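Long-range contacts in polyketide biosynthesis cytochrome P450 PksS (Bacillus subtilis, PDB 4YZR), which takes part in antibiotic biosynthesis as a heme-dependent cytochrome P450 monooxygenase, acting on the polyketide dihydrobacillaene in the bacillaene pathway: residues Phe168-Val176 and Phe236-Glu244; Thr246-Leu257 and Glu361-Leu369. All coordinates share one frame; numbering follows the deposited sequence.

Interaction 1: Phe168-Val176 and Phe236-Glu244. With HEM (protoporphyrin IX containing Fe), chain C; HIS (histidine), chain B.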
loop_
_atom_site.group_PDB
_atom_site.type_symbol
_atom_site.label_atom_id
_atom_site.label_comp_id
_atom_site.label_asym_id
_atom_site.label_seq_id
_atom_site.Cartn_x
_atom_site.Cartn_y
_atom_site.Cartn_z
ATOM N N PHE A 168 -14.144 10.637 10.369
ATOM C CA PHE A 168 -13.028 10.493 9.415
ATOM C C PHE A 168 -12.899 9.036 8.871
ATOM O O PHE A 168 -12.705 8.913 7.693
ATOM C CB PHE A 168 -11.758 10.961 10.116
ATOM C CG PHE A 168 -10.582 11.204 9.195
ATOM C CD1 PHE A 168 -10.618 12.276 8.350
ATOM C CD2 PHE A 168 -9.520 10.380 9.204
ATOM C CE1 PHE A 168 -9.532 12.551 7.507
ATOM C CE2 PHE A 168 -8.408 10.635 8.362
ATOM C CZ PHE A 168 -8.452 11.663 7.508
ATOM N N GLN A 169 -13.162 8.096 9.726
ATOM C CA GLN A 169 -13.142 6.674 9.360
ATOM C C GLN A 169 -14.206 6.441 8.339
ATOM O O GLN A 169 -14.006 5.752 7.291
ATOM C CB GLN A 169 -13.260 5.794 10.574
ATOM C CG GLN A 169 -13.121 4.288 10.154
ATOM C CD GLN A 169 -12.756 3.466 11.352
ATOM O OE1 GLN A 169 -13.472 3.461 12.351
ATOM N NE2 GLN A 169 -11.578 2.837 11.310
ATOM N N ILE A 170 -15.419 6.933 8.533
ATOM C CA ILE A 170 -16.484 6.723 7.550
ATOM C C ILE A 170 -16.132 7.311 6.240
ATOM O O ILE A 170 -16.263 6.637 5.195
ATOM C CB ILE A 170 -17.866 7.278 8.032
ATOM C CG1 ILE A 170 -18.293 6.574 9.287
ATOM C CG2 ILE A 170 -18.924 7.214 6.938
ATOM C CD1 ILE A 170 -19.512 7.288 9.986
ATOM N N TRP A 171 -15.628 8.540 6.164
ATOM C CA TRP A 171 -15.302 9.126 4.923
ATOM C C TRP A 171 -14.162 8.365 4.193
ATOM O O TRP A 171 -14.244 8.159 2.999
ATOM C CB TRP A 171 -14.862 10.565 5.076
ATOM C CG TRP A 171 -15.911 11.527 5.446
ATOM C CD1 TRP A 171 -17.178 11.582 4.975
ATOM C CD2 TRP A 171 -15.694 12.698 6.243
ATOM N NE1 TRP A 171 -17.816 12.708 5.538
ATOM C CE2 TRP A 171 -16.917 13.411 6.288
ATOM C CE3 TRP A 171 -14.606 13.191 6.936
ATOM C CZ2 TRP A 171 -17.046 14.614 7.032
ATOM C CZ3 TRP A 171 -14.767 14.407 7.674
ATOM C CH2 TRP A 171 -15.936 15.071 7.694
ATOM N N THR A 172 -13.117 8.050 4.971
ATOM C CA THR A 172 -11.906 7.436 4.343
ATOM C C THR A 172 -12.224 6.070 3.828
ATOM O O THR A 172 -11.734 5.663 2.748
ATOM C CB THR A 172 -10.708 7.486 5.236
ATOM O OG1 THR A 172 -10.990 6.805 6.453
ATOM C CG2 THR A 172 -10.247 8.936 5.465
ATOM N N ASN A 173 -13.075 5.310 4.523
ATOM C CA ASN A 173 -13.556 4.042 3.986
ATOM C C ASN A 173 -14.391 4.183 2.719
ATOM O O ASN A 173 -14.244 3.445 1.702
ATOM C CB ASN A 173 -14.350 3.283 5.009
ATOM C CG ASN A 173 -13.552 2.643 6.048
ATOM O OD1 ASN A 173 -12.320 2.582 5.977
ATOM N ND2 ASN A 173 -14.218 2.238 7.103
ATOM N N ALA A 174 -15.320 5.125 2.697
ATOM C CA ALA A 174 -16.186 5.297 1.546
ATOM C C ALA A 174 -15.475 5.839 0.377
ATOM O O ALA A 174 -15.785 5.522 -0.812
ATOM C CB ALA A 174 -17.358 6.207 1.939
ATOM N N MET A 175 -14.468 6.697 0.577
ATOM C CA MET A 175 -13.934 7.417 -0.545
ATOM C C MET A 175 -13.014 6.594 -1.481
ATOM O O MET A 175 -12.721 7.085 -2.555
ATOM C CB MET A 175 -13.250 8.723 -0.055
ATOM C CG MET A 175 -11.875 8.474 0.514
ATOM S SD MET A 175 -11.328 9.986 1.324
ATOM C CE MET A 175 -9.626 9.517 1.579
ATOM N N VAL A 176 -12.610 5.430 -1.020
ATOM C CA VAL A 176 -11.743 4.374 -1.724
ATOM C C VAL A 176 -12.515 3.137 -2.148
ATOM O O VAL A 176 -11.913 2.091 -2.594
ATOM C CB VAL A 176 -10.554 3.852 -0.858
ATOM C CG1 VAL A 176 -9.726 5.053 -0.440
ATOM C CG2 VAL A 176 -10.890 3.084 0.377
ATOM N N PHE A 236 -4.917 13.628 0.224
ATOM C CA PHE A 236 -5.694 12.512 -0.262
ATOM C C PHE A 236 -4.792 11.271 -0.462
ATOM O O PHE A 236 -5.043 10.178 0.072
ATOM C CB PHE A 236 -6.437 12.829 -1.529
ATOM C CG PHE A 236 -7.146 11.651 -2.163
ATOM C CD1 PHE A 236 -8.286 11.114 -1.611
ATOM C CD2 PHE A 236 -6.584 11.068 -3.289
ATOM C CE1 PHE A 236 -8.884 9.990 -2.193
ATOM C CE2 PHE A 236 -7.217 9.951 -3.879
ATOM C CZ PHE A 236 -8.302 9.426 -3.285
ATOM N N LEU A 237 -3.715 11.473 -1.206
ATOM C CA LEU A 237 -2.838 10.350 -1.515
ATOM C C LEU A 237 -2.225 9.740 -0.252
ATOM O O LEU A 237 -2.149 8.560 -0.030
ATOM C CB LEU A 237 -1.725 10.834 -2.456
ATOM C CG LEU A 237 -0.709 9.720 -2.819
ATOM C CD1 LEU A 237 -1.352 8.471 -3.397
ATOM C CD2 LEU A 237 0.273 10.516 -3.722
ATOM N N LEU A 238 -1.749 10.627 0.664
ATOM C CA LEU A 238 -1.116 10.152 1.879
ATOM C C LEU A 238 -2.061 9.366 2.808
ATOM O O LEU A 238 -1.757 8.336 3.395
ATOM C CB LEU A 238 -0.526 11.299 2.664
ATOM C CG LEU A 238 0.664 11.998 1.995
ATOM C CD1 LEU A 238 1.028 13.286 2.694
ATOM C CD2 LEU A 238 1.903 11.129 1.890
ATOM N N VAL A 239 -3.291 9.927 2.951
ATOM C CA VAL A 239 -4.271 9.253 3.746
ATOM C C VAL A 239 -4.651 7.914 3.103
ATOM O O VAL A 239 -4.663 6.919 3.879
ATOM C CB VAL A 239 -5.520 10.132 3.941
ATOM C CG1 VAL A 239 -6.683 9.333 4.516
ATOM C CG2 VAL A 239 -5.190 11.304 4.805
ATOM N N VAL A 240 -4.906 7.841 1.831
ATOM C CA VAL A 240 -5.276 6.562 1.198
ATOM C C VAL A 240 -4.158 5.486 1.450
ATOM O O VAL A 240 -4.403 4.373 1.970
ATOM C CB VAL A 240 -5.579 6.768 -0.215
ATOM C CG1 VAL A 240 -5.629 5.464 -1.006
ATOM C CG2 VAL A 240 -6.906 7.504 -0.383
ATOM N N ALA A 241 -2.923 5.928 1.330
ATOM C CA ALA A 241 -1.687 5.016 1.540
ATOM C C ALA A 241 -1.515 4.539 2.883
ATOM O O ALA A 241 -1.294 3.312 3.155
ATOM C CB ALA A 241 -0.484 5.686 1.000
ATOM N N GLY A 242 -1.707 5.407 3.840
ATOM C CA GLY A 242 -1.561 5.092 5.212
ATOM C C GLY A 242 -2.565 4.194 5.838
ATOM O O GLY A 242 -2.415 3.710 6.984
ATOM N N LEU A 243 -3.660 3.992 5.142
ATOM C CA LEU A 243 -4.756 3.202 5.562
ATOM C C LEU A 243 -4.849 1.737 5.098
ATOM O O LEU A 243 -4.600 0.823 5.904
ATOM C CB LEU A 243 -6.075 3.919 5.400
ATOM C CG LEU A 243 -6.158 5.193 6.247
ATOM C CD1 LEU A 243 -7.485 5.882 6.084
ATOM C CD2 LEU A 243 -5.863 4.934 7.765
ATOM N N GLU A 244 -5.183 1.449 3.862
ATOM C CA GLU A 244 -5.700 0.088 3.538
ATOM C C GLU A 244 -4.410 -0.678 3.236
ATOM O O GLU A 244 -4.265 -1.840 3.647
ATOM C CB GLU A 244 -6.684 0.063 2.376
ATOM C CG GLU A 244 -7.066 -1.329 1.856
ATOM C CD GLU A 244 -8.209 -1.258 0.848
ATOM O OE1 GLU A 244 -8.654 -2.358 0.456
ATOM O OE2 GLU A 244 -8.577 -0.183 0.368
HETATM C CHA HEM C . 3.864 4.935 -3.750
HETATM C CHB HEM C . 3.468 0.545 -1.772
HETATM C CHC HEM C . 2.505 2.590 2.534
HETATM C CHD HEM C . 2.756 6.923 0.489
HETATM C C1A HEM C . 3.820 3.569 -3.602
HETATM C C2A HEM C . 4.102 2.539 -4.612
HETATM C C3A HEM C . 3.928 1.360 -4.071
HETATM C C4A HEM C . 3.624 1.570 -2.653
HETATM C CMA HEM C . 3.981 0.044 -4.738
HETATM C CAA HEM C . 4.381 2.838 -6.090
HETATM C CBA HEM C . 3.166 2.872 -6.899
HETATM C CGA HEM C . 3.316 3.116 -8.463
HETATM O O1A HEM C . 2.213 2.958 -9.091
HETATM O O2A HEM C . 4.415 3.344 -8.808
HETATM C C1B HEM C . 3.158 0.719 -0.425
HETATM C C2B HEM C . 3.034 -0.313 0.552
HETATM C C3B HEM C . 2.760 0.214 1.770
HETATM C C4B HEM C . 2.718 1.659 1.543
HETATM C CMB HEM C . 3.200 -1.720 0.203
HETATM C CAB HEM C . 2.529 -0.389 3.071
HETATM C CBB HEM C . 2.939 -1.577 3.344
HETATM C C1C HEM C . 2.516 3.954 2.418
HETATM C C2C HEM C . 2.286 4.927 3.412
HETATM C C3C HEM C . 2.357 6.194 2.829
HETATM C C4C HEM C . 2.594 5.960 1.441
HETATM C CMC HEM C . 2.169 4.550 4.866
HETATM C CAC HEM C . 2.202 7.498 3.451
HETATM C CBC HEM C . 1.499 7.711 4.503
HETATM C C1D HEM C . 3.060 6.796 -0.845
HETATM C C2D HEM C . 3.147 7.892 -1.780
HETATM C C3D HEM C . 3.485 7.318 -2.972
HETATM C C4D HEM C . 3.613 5.862 -2.766
HETATM C CMD HEM C . 2.999 9.365 -1.472
HETATM C CAD HEM C . 3.748 8.010 -4.285
HETATM C CBD HEM C . 5.186 8.385 -4.461
HETATM C CGD HEM C . 5.519 9.206 -5.746
HETATM O O1D HEM C . 4.668 9.174 -6.641
HETATM O O2D HEM C . 6.635 9.761 -5.758
HETATM N NA HEM C . 3.632 2.916 -2.426
HETATM N NB HEM C . 3.005 1.914 0.239
HETATM N NC HEM C . 2.724 4.604 1.233
HETATM N ND HEM C . 3.313 5.582 -1.440
HETATM FE FE HEM C . 3.236 3.772 -0.592
HETATM C CG HIS B . -0.832 3.049 -1.600
HETATM N ND1 HIS B . -0.615 4.232 -2.327
HETATM C CD2 HIS B . 0.318 2.804 -0.934
HETATM C CE1 HIS B . 0.633 4.615 -2.120
HETATM N NE2 HIS B . 1.193 3.757 -1.256
HETATM O O HOH W 1 -9.979 -0.065 -1.907
#
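Thr172 meets Val239 and Leu243 where helix 165-175 crosses helix 228-259 almost perpendicularly (92°), an instance of how a near-orthogonal crossing concentrates contact in a compact patch. By position in the P450 fold these are the F helix and the long distal helix over the heme. On the tight, buried side, Thr172 CG2 lies 3.7 Å from Val239 CG1 and also sits over one face of the Phe168 ring, near its rim. Thr172 OG1 is 3.6 Å from Leu243 CD1, the two side chains crossing at about a right angle. Met175 has CG between its backbone N and carbonyl carbon (chi1 79°) and runs extended from there, which delivers its methyl to three residues at once. Met175 CE is 3.8 Å from Phe236 CD1 and 3.9 Å from Val240 CG2, with Val239 CG1 slightly farther. Met175 SD lies at the edge of the Phe236 ring, 83° from the normal, a Met-aromatic contact, while Val240 CG2 rests over one face of the same ring. Leu190 of helix 183-206 touches both Met175 and Phe236.

Packing thins toward Val176, where the helix has given way to loop. Val176 CG1 still touches Val240 CG2 at 3.7 Å, but beyond this pair a water joins the two segments, donating to Val176 O (3.0 Å) and to Glu244 OE2 (2.7 Å), with a loose approach of Val176 CG2 to Glu244 beside it. On its other flank, helix 228-259 lines the heme: Ala241 adjoins the porphyrin and the bound histidine, whose NE2 ligates the iron at 2.1 Å. The wider pi-type turn at 241-244 is consistent with the distorted, oxygen-binding stretch of this helix in P450s. The chemistry thus implies a junction held by apolar packing inside and by a water bridge at its looser end.

Interaction 2: Thr246-Leu257 and Glu361-Leu369. With HEM (protoporphyrin IX containing Fe), chain C.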
loop_
_atom_site.group_PDB
_atom_site.type_symbol
_atom_site.label_atom_id
_atom_site.label_comp_id
_atom_site.label_asym_id
_atom_site.label_seq_id
_atom_site.Cartn_x
_atom_site.Cartn_y
_atom_site.Cartn_z
ATOM N N THR A 246 -1.273 -0.282 4.262
ATOM C CA THR A 246 -0.502 -0.549 5.484
ATOM C C THR A 246 -1.225 -1.549 6.376
ATOM O O THR A 246 -0.607 -2.429 6.917
ATOM C CB THR A 246 -0.334 0.833 6.208
ATOM O OG1 THR A 246 0.347 1.764 5.303
ATOM C CG2 THR A 246 0.512 0.699 7.342
ATOM N N VAL A 247 -2.558 -1.410 6.487
ATOM C CA VAL A 247 -3.379 -2.433 7.135
ATOM C C VAL A 247 -3.069 -3.777 6.561
ATOM O O VAL A 247 -2.971 -4.778 7.318
ATOM C CB VAL A 247 -4.868 -2.040 6.967
ATOM C CG1 VAL A 247 -5.771 -3.165 7.444
ATOM C CG2 VAL A 247 -5.167 -0.767 7.761
ATOM N N ASN A 248 -2.967 -3.900 5.243
ATOM C CA ASN A 248 -2.744 -5.188 4.611
ATOM C C ASN A 248 -1.352 -5.699 4.930
ATOM O O ASN A 248 -1.214 -6.939 5.034
ATOM C CB ASN A 248 -3.053 -5.124 3.134
ATOM C CG ASN A 248 -4.505 -4.980 2.869
ATOM O OD1 ASN A 248 -5.270 -5.406 3.781
ATOM N ND2 ASN A 248 -4.863 -4.454 1.787
ATOM N N LEU A 249 -0.340 -4.889 5.010
ATOM C CA LEU A 249 0.933 -5.420 5.485
ATOM C C LEU A 249 0.735 -6.121 6.827
ATOM O O LEU A 249 1.239 -7.221 7.096
ATOM C CB LEU A 249 2.014 -4.357 5.594
ATOM C CG LEU A 249 3.338 -4.767 6.242
ATOM C CD1 LEU A 249 4.026 -5.936 5.536
ATOM C CD2 LEU A 249 4.310 -3.608 6.348
ATOM N N LEU A 250 0.082 -5.408 7.761
ATOM C CA LEU A 250 -0.046 -5.986 9.096
ATOM C C LEU A 250 -0.880 -7.193 9.084
ATOM O O LEU A 250 -0.577 -8.184 9.787
ATOM C CB LEU A 250 -0.631 -4.952 10.026
ATOM C CG LEU A 250 0.169 -3.693 10.270
ATOM C CD1 LEU A 250 -0.423 -2.734 11.271
ATOM C CD2 LEU A 250 1.626 -3.910 10.515
ATOM N N GLY A 251 -2.003 -7.216 8.344
ATOM C CA GLY A 251 -2.869 -8.368 8.349
ATOM C C GLY A 251 -2.269 -9.567 7.661
ATOM O O GLY A 251 -2.219 -10.698 8.177
ATOM N N SER A 252 -1.859 -9.342 6.402
ATOM C CA SER A 252 -1.295 -10.406 5.645
ATOM C C SER A 252 0.025 -10.854 6.186
ATOM O O SER A 252 0.349 -12.020 6.091
ATOM C CB SER A 252 -1.136 -9.976 4.191
ATOM O OG SER A 252 -2.393 -9.691 3.620
ATOM N N GLY A 253 0.803 -9.956 6.740
ATOM C CA GLY A 253 2.063 -10.388 7.396
ATOM C C GLY A 253 1.782 -11.246 8.595
ATOM O O GLY A 253 2.499 -12.242 8.772
ATOM N N THR A 254 0.757 -10.887 9.386
ATOM C CA THR A 254 0.414 -11.730 10.538
ATOM C C THR A 254 0.021 -13.095 10.010
ATOM O O THR A 254 0.448 -14.170 10.530
ATOM C CB THR A 254 -0.693 -11.104 11.360
ATOM O OG1 THR A 254 -0.200 -9.918 11.951
ATOM C CG2 THR A 254 -1.130 -12.006 12.509
ATOM N N LEU A 255 -0.850 -13.149 9.015
ATOM C CA LEU A 255 -1.281 -14.420 8.443
ATOM C C LEU A 255 -0.045 -15.254 8.013
ATOM O O LEU A 255 0.055 -16.458 8.306
ATOM C CB LEU A 255 -2.270 -14.236 7.287
ATOM C CG LEU A 255 -2.609 -15.510 6.508
ATOM C CD1 LEU A 255 -3.285 -16.547 7.411
ATOM C CD2 LEU A 255 -3.510 -15.190 5.314
ATOM N N ALA A 256 0.878 -14.627 7.283
ATOM C CA ALA A 256 2.041 -15.371 6.780
ATOM C C ALA A 256 2.846 -15.901 7.969
ATOM O O ALA A 256 3.306 -17.076 7.880
ATOM C CB ALA A 256 2.885 -14.498 5.877
ATOM N N LEU A 257 3.086 -15.149 9.002
ATOM C CA LEU A 257 3.760 -15.666 10.187
ATOM C C LEU A 257 2.996 -16.808 10.811
ATOM O O LEU A 257 3.667 -17.818 11.117
ATOM C CB LEU A 257 3.980 -14.575 11.193
ATOM C CG LEU A 257 4.960 -13.464 10.830
ATOM C CD1 LEU A 257 4.846 -12.272 11.766
ATOM C CD2 LEU A 257 6.399 -13.979 10.756
ATOM N N GLU A 361 5.762 0.793 11.345
ATOM C CA GLU A 361 4.564 0.191 11.850
ATOM C C GLU A 361 4.670 -1.283 11.879
ATOM O O GLU A 361 4.241 -1.963 12.848
ATOM C CB GLU A 361 3.305 0.618 11.054
ATOM C CG GLU A 361 2.977 2.080 11.196
ATOM C CD GLU A 361 1.690 2.499 10.501
ATOM O OE1 GLU A 361 0.678 1.762 10.587
ATOM O OE2 GLU A 361 1.622 3.624 9.920
ATOM N N GLY A 362 5.175 -1.910 10.852
ATOM C CA GLY A 362 5.364 -3.366 10.782
ATOM C C GLY A 362 6.312 -3.810 11.873
ATOM O O GLY A 362 6.005 -4.791 12.596
ATOM N N HIS A 363 7.447 -3.186 12.021
ATOM C CA HIS A 363 8.435 -3.537 13.084
ATOM C C HIS A 363 7.720 -3.566 14.410
ATOM O O HIS A 363 7.844 -4.567 15.135
ATOM C CB HIS A 363 9.551 -2.477 12.999
ATOM C CG HIS A 363 10.569 -2.550 14.079
ATOM N ND1 HIS A 363 10.329 -2.410 15.430
ATOM C CD2 HIS A 363 11.894 -2.597 13.939
ATOM C CE1 HIS A 363 11.493 -2.338 16.081
ATOM N NE2 HIS A 363 12.450 -2.511 15.203
ATOM N N ILE A 364 7.043 -2.495 14.745
ATOM C CA ILE A 364 6.455 -2.344 16.058
ATOM C C ILE A 364 5.368 -3.365 16.228
ATOM O O ILE A 364 5.258 -4.058 17.265
ATOM C CB ILE A 364 5.973 -0.949 16.279
ATOM C CG1 ILE A 364 7.171 -0.040 16.401
ATOM C CG2 ILE A 364 5.081 -0.888 17.507
ATOM C CD1 ILE A 364 6.919 1.435 16.295
ATOM N N ALA A 365 4.458 -3.461 15.280
ATOM C CA ALA A 365 3.282 -4.261 15.440
ATOM C C ALA A 365 3.606 -5.714 15.511
ATOM O O ALA A 365 3.027 -6.435 16.380
ATOM C CB ALA A 365 2.313 -4.028 14.277
ATOM N N PHE A 366 4.408 -6.258 14.637
ATOM C CA PHE A 366 4.690 -7.707 14.661
ATOM C C PHE A 366 5.409 -8.075 15.929
ATOM O O PHE A 366 5.028 -9.057 16.574
ATOM C CB PHE A 366 5.481 -8.143 13.478
ATOM C CG PHE A 366 4.769 -7.957 12.127
ATOM C CD1 PHE A 366 3.473 -8.357 11.901
ATOM C CD2 PHE A 366 5.438 -7.381 11.096
ATOM C CE1 PHE A 366 2.897 -8.135 10.575
ATOM C CE2 PHE A 366 4.910 -7.166 9.864
ATOM C CZ PHE A 366 3.628 -7.538 9.626
ATOM N N LYS A 367 6.390 -7.298 16.349
ATOM C CA LYS A 367 7.109 -7.598 17.622
ATOM C C LYS A 367 6.137 -7.551 18.739
ATOM O O LYS A 367 6.181 -8.434 19.664
ATOM C CB LYS A 367 8.227 -6.647 17.773
ATOM C CG LYS A 367 9.473 -6.951 17.064
ATOM C CD LYS A 367 10.573 -5.893 17.273
ATOM C CE LYS A 367 10.896 -5.476 18.667
ATOM N NZ LYS A 367 11.894 -4.341 18.568
ATOM N N ALA A 368 5.297 -6.553 18.848
ATOM C CA ALA A 368 4.438 -6.367 19.953
ATOM C C ALA A 368 3.434 -7.457 20.030
ATOM O O ALA A 368 3.130 -7.947 21.181
ATOM C CB ALA A 368 3.808 -5.008 19.971
ATOM N N LEU A 369 2.826 -7.873 18.945
ATOM C CA LEU A 369 1.847 -8.917 18.927
ATOM C C LEU A 369 2.444 -10.235 19.423
ATOM O O LEU A 369 1.784 -10.904 20.238
ATOM C CB LEU A 369 1.344 -9.089 17.479
ATOM C CG LEU A 369 0.253 -10.138 17.263
ATOM C CD1 LEU A 369 -1.001 -9.727 17.977
ATOM C CD2 LEU A 369 0.033 -10.323 15.775
HETATM C CHA HEM C . 3.864 4.935 -3.750
HETATM C CHB HEM C . 3.468 0.545 -1.772
HETATM C CHC HEM C . 2.505 2.590 2.534
HETATM C CHD HEM C . 2.756 6.923 0.489
HETATM C C1A HEM C . 3.820 3.569 -3.602
HETATM C C2A HEM C . 4.102 2.539 -4.612
HETATM C C3A HEM C . 3.928 1.360 -4.071
HETATM C C4A HEM C . 3.624 1.570 -2.653
HETATM C CMA HEM C . 3.981 0.044 -4.738
HETATM C CAA HEM C . 4.381 2.838 -6.090
HETATM C CBA HEM C . 3.166 2.872 -6.899
HETATM C CGA HEM C . 3.316 3.116 -8.463
HETATM O O1A HEM C . 2.213 2.958 -9.091
HETATM O O2A HEM C . 4.415 3.344 -8.808
HETATM C C1B HEM C . 3.158 0.719 -0.425
HETATM C C2B HEM C . 3.034 -0.313 0.552
HETATM C C3B HEM C . 2.760 0.214 1.770
HETATM C C4B HEM C . 2.718 1.659 1.543
HETATM C CMB HEM C . 3.200 -1.720 0.203
HETATM C CAB HEM C . 2.529 -0.389 3.071
HETATM C CBB HEM C . 2.939 -1.577 3.344
HETATM C C1C HEM C . 2.516 3.954 2.418
HETATM C C2C HEM C . 2.286 4.927 3.412
HETATM C C3C HEM C . 2.357 6.194 2.829
HETATM C C4C HEM C . 2.594 5.960 1.441
HETATM C CMC HEM C . 2.169 4.550 4.866
HETATM C CAC HEM C . 2.202 7.498 3.451
HETATM C CBC HEM C . 1.499 7.711 4.503
HETATM C C1D HEM C . 3.060 6.796 -0.845
HETATM C C2D HEM C . 3.147 7.892 -1.780
HETATM C C3D HEM C . 3.485 7.318 -2.972
HETATM C C4D HEM C . 3.613 5.862 -2.766
HETATM C CMD HEM C . 2.999 9.365 -1.472
HETATM C CAD HEM C . 3.748 8.010 -4.285
HETATM C CBD HEM C . 5.186 8.385 -4.461
HETATM C CGD HEM C . 5.519 9.206 -5.746
HETATM O O1D HEM C . 4.668 9.174 -6.641
HETATM O O2D HEM C . 6.635 9.761 -5.758
HETATM N NA HEM C . 3.632 2.916 -2.426
HETATM N NB HEM C . 3.005 1.914 0.239
HETATM N NC HEM C . 2.724 4.604 1.233
HETATM N ND HEM C . 3.313 5.582 -1.440
HETATM FE FE HEM C . 3.236 3.772 -0.592
#
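Thr246 CG2 comes within 3.4 Å of Glu361 OE1, a van der Waals contact of a methyl with a carboxylate oxygen, the side chains crossing at about a right angle, while Thr246 OG1 turns to the heme and is hydrogen-bonded to Ala241 O. The two helices, corresponding to the long distal helix and the L helix of the P450 fold, cross at 36°, and their contact illustrates knobs-into-holes packing along a shallow crossing. Leu249 offers its backbone: its O lies in the plane of the Phe366 ring, 3.5 Å from CZ, and its CB faces a heme vinyl group. Leu250 is the first knob, seated among Glu361, Gly362, Ala365 and Phe366. Its CD2 is 3.8 Å from both Gly362 CA and Ala365 CB, and covers one face of the Phe366 ring. Gly253, without a side chain, lets that ring lie close to the main chain and become the reciprocal knob, among Leu250, Gly253, Thr254 and Leu257.

At Thr254, OG1 stands beside the backbone N (chi1 -67°) and donates to Leu250 O at 2.8 Å, so this carbonyl accepts both the hydroxyl and Thr254 N. The same OG1 meets Leu369 CD2. Last, Leu257 CD1 approaches Phe366 CD1 obliquely at 4.2 Å. The buried interface is therefore mostly apolar: the Glu361 carboxylate is set against a methyl, and the weakly positive C-H edge of Phe366 probably suits Leu249 O and Thr254 OG1.

Helix 228-259 serves both contacts, its earlier part meeting helix 165-175 in interaction 1 and its later part helix 355-372 in interaction 2. The two regions adjoin where the first gives way to the second beside the heme, which both touch. Their settings differ: interaction 2 is wholly buried, whereas interaction 1 is only partly buried and finishes at a bridging water. The steep crossing relies on methyl groups packed against each other and against aromatic rings in a small area. The shallow one interlocks a leucine and a phenylalanine and buries more surface, 412 against 334 Å². One long helix thereby carries both a partly exposed and a fully buried contact past the heme.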